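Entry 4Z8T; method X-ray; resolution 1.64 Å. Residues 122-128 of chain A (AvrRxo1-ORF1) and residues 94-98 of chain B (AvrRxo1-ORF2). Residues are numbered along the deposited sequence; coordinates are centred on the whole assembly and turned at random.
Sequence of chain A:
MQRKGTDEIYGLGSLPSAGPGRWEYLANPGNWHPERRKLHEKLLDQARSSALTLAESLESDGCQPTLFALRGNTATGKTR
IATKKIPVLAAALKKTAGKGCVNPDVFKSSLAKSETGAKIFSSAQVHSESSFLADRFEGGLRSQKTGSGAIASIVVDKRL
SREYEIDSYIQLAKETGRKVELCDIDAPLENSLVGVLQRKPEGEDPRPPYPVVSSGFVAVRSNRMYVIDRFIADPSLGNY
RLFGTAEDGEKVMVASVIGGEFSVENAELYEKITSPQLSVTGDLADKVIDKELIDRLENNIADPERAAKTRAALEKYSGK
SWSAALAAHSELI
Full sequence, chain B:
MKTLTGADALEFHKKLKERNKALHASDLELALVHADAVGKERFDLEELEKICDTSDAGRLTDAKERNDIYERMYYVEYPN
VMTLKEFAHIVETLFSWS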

# COMPACT_ATOMS: atom_id res chain seq x y z
N SER A 122 2.38 -36.47 -11.52
CA SER A 122 2.64 -35.11 -11.06
C SER A 122 2.04 -34.90 -9.68
O SER A 122 1.20 -35.68 -9.23
CB SER A 122 2.03 -34.10 -12.02
OG SER A 122 0.62 -34.14 -11.97
N SER A 123 2.47 -33.84 -9.00
CA SER A 123 1.89 -33.51 -7.70
C SER A 123 0.38 -33.37 -7.79
O SER A 123 -0.34 -33.87 -6.93
CB SER A 123 2.50 -32.22 -7.15
OG SER A 123 3.86 -32.41 -6.83
N ALA A 124 -0.10 -32.69 -8.82
CA ALA A 124 -1.53 -32.50 -8.97
C ALA A 124 -2.25 -33.84 -9.16
O ALA A 124 -3.35 -34.04 -8.66
CB ALA A 124 -1.84 -31.55 -10.11
N GLN A 125 -1.61 -34.75 -9.88
CA GLN A 125 -2.18 -36.07 -10.10
C GLN A 125 -2.35 -36.88 -8.81
O GLN A 125 -3.29 -37.68 -8.71
CB GLN A 125 -1.32 -36.86 -11.09
CG GLN A 125 -1.66 -36.59 -12.53
CD GLN A 125 -0.87 -37.49 -13.44
OE1 GLN A 125 0.35 -37.41 -13.48
NE2 GLN A 125 -1.57 -38.37 -14.16
N VAL A 126 -1.46 -36.68 -7.84
CA VAL A 126 -1.57 -37.43 -6.58
C VAL A 126 -2.23 -36.66 -5.44
O VAL A 126 -2.37 -37.19 -4.34
CB VAL A 126 -0.20 -38.00 -6.10
CG1 VAL A 126 0.37 -39.02 -7.10
CG2 VAL A 126 0.82 -36.87 -5.84
N HIS A 127 -2.64 -35.41 -5.67
CA HIS A 127 -3.07 -34.58 -4.55
C HIS A 127 -4.31 -35.10 -3.81
O HIS A 127 -4.32 -35.14 -2.56
CB HIS A 127 -3.29 -33.12 -4.95
CG HIS A 127 -3.78 -32.27 -3.82
ND1 HIS A 127 -2.97 -31.90 -2.77
CD2 HIS A 127 -5.01 -31.76 -3.55
CE1 HIS A 127 -3.67 -31.18 -1.91
NE2 HIS A 127 -4.91 -31.08 -2.36
N SER A 128 -5.35 -35.47 -4.55
CA SER A 128 -6.56 -35.98 -3.92
C SER A 128 -6.25 -37.20 -3.07
O SER A 128 -6.68 -37.30 -1.92
CB SER A 128 -7.62 -36.33 -4.96
OG SER A 128 -8.12 -35.15 -5.57
N LEU B 94 -7.03 -24.40 -7.28
CA LEU B 94 -6.80 -24.19 -5.86
C LEU B 94 -6.90 -25.46 -5.03
O LEU B 94 -6.16 -25.64 -4.07
CB LEU B 94 -7.76 -23.15 -5.29
CG LEU B 94 -7.61 -21.72 -5.79
CD1 LEU B 94 -8.55 -20.82 -5.01
CD2 LEU B 94 -6.18 -21.25 -5.64
N PHE B 95 -7.81 -26.35 -5.41
CA PHE B 95 -7.95 -27.59 -4.65
C PHE B 95 -7.17 -28.75 -5.24
O PHE B 95 -7.34 -29.89 -4.84
CB PHE B 95 -9.43 -27.93 -4.43
CG PHE B 95 -10.08 -27.02 -3.45
CD1 PHE B 95 -9.95 -27.24 -2.09
CD2 PHE B 95 -10.79 -25.91 -3.88
CE1 PHE B 95 -10.53 -26.39 -1.17
CE2 PHE B 95 -11.37 -25.05 -2.98
CZ PHE B 95 -11.24 -25.29 -1.62
N SER B 96 -6.29 -28.43 -6.18
CA SER B 96 -5.33 -29.40 -6.66
C SER B 96 -4.03 -29.29 -5.88
O SER B 96 -3.10 -30.05 -6.13
CB SER B 96 -5.06 -29.20 -8.15
OG SER B 96 -6.21 -29.53 -8.91
N TRP B 97 -3.97 -28.35 -4.94
CA TRP B 97 -2.75 -28.06 -4.19
C TRP B 97 -3.05 -27.84 -2.72
O TRP B 97 -4.18 -27.50 -2.37
CB TRP B 97 -2.08 -26.81 -4.77
CG TRP B 97 -1.64 -27.04 -6.17
CD1 TRP B 97 -2.37 -26.85 -7.30
CD2 TRP B 97 -0.37 -27.55 -6.58
NE1 TRP B 97 -1.63 -27.20 -8.40
CE2 TRP B 97 -0.39 -27.63 -7.98
CE3 TRP B 97 0.78 -27.93 -5.90
CZ2 TRP B 97 0.70 -28.09 -8.72
CZ3 TRP B 97 1.87 -28.38 -6.62
CH2 TRP B 97 1.82 -28.45 -8.02
N SER B 98 -2.06 -28.05 -1.86
CA SER B 98 -2.22 -27.73 -0.45
C SER B 98 -2.16 -26.22 -0.25
O SER B 98 -1.84 -25.48 -1.19
CB SER B 98 -1.15 -28.41 0.40
OG SER B 98 0.14 -27.85 0.15
O HOH W 1 -5.68 -32.51 -8.49
O HOH W 2 -7.11 -32.74 -6.41

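The contact begins with a residue that does not touch this stretch of chain B. Ser A122 occupies the N-cap of a helix, where backbone NH groups lack the carbonyl partners they find deeper in a helix. Its short side chain suits the place: Ser A122 OG accepts from Gln A125 N at 3.1 Å. The exchange is reciprocal, for Ser A122 N donates to Gln A125 OE1 at 3.0 Å, making a compact capping box.

Ser A123 points its CA-to-CB bond toward chain B. The small side chain packs near the indole of Trp B97, with Ser A123 CB 3.9 Å from Trp B97 CH2. The tryptophan's own CA-to-CB bond leads away from chain A, yet the length of its side chain brings the far end of the ring back into contact.

Ala A124 CA and Ser B96 CA, 5.4 Å apart, are the nearest CA atoms across the two stretches. A methyl group takes up little room here, and Ala A124 CB lies 4.4 Å from Ser B96 CB. Nearby, water 1 donates to both Ala A124 O (2.8 Å) and Ser B96 OG (3.1 Å), linking the chains where no direct hydrogen bond does.

Gln A125, turned away, and Val A126 are buried without touching this stretch of chain B. His A127 then supplies the most extensive contact from chain A. Its flat ring lies against the chain B backbone, with Trp B97 N and Ser B96 C over one face. His A127 CG is 3.3 Å from Ser B96 O, His A127 CD2 is 3.3 Å from Phe B95 O, and His A127 CE1 is 3.5 Å from Ser B98 N. These are packing contacts; ND1 is hydrogen-bonded elsewhere in the structure.

Finally, Ser A128 reaches chain B through water 2, which lies 2.7 Å from Ser A128 OG and donates to Phe B95 O at 3.3 Å. A hydroxyl suits this solvent-mediated link.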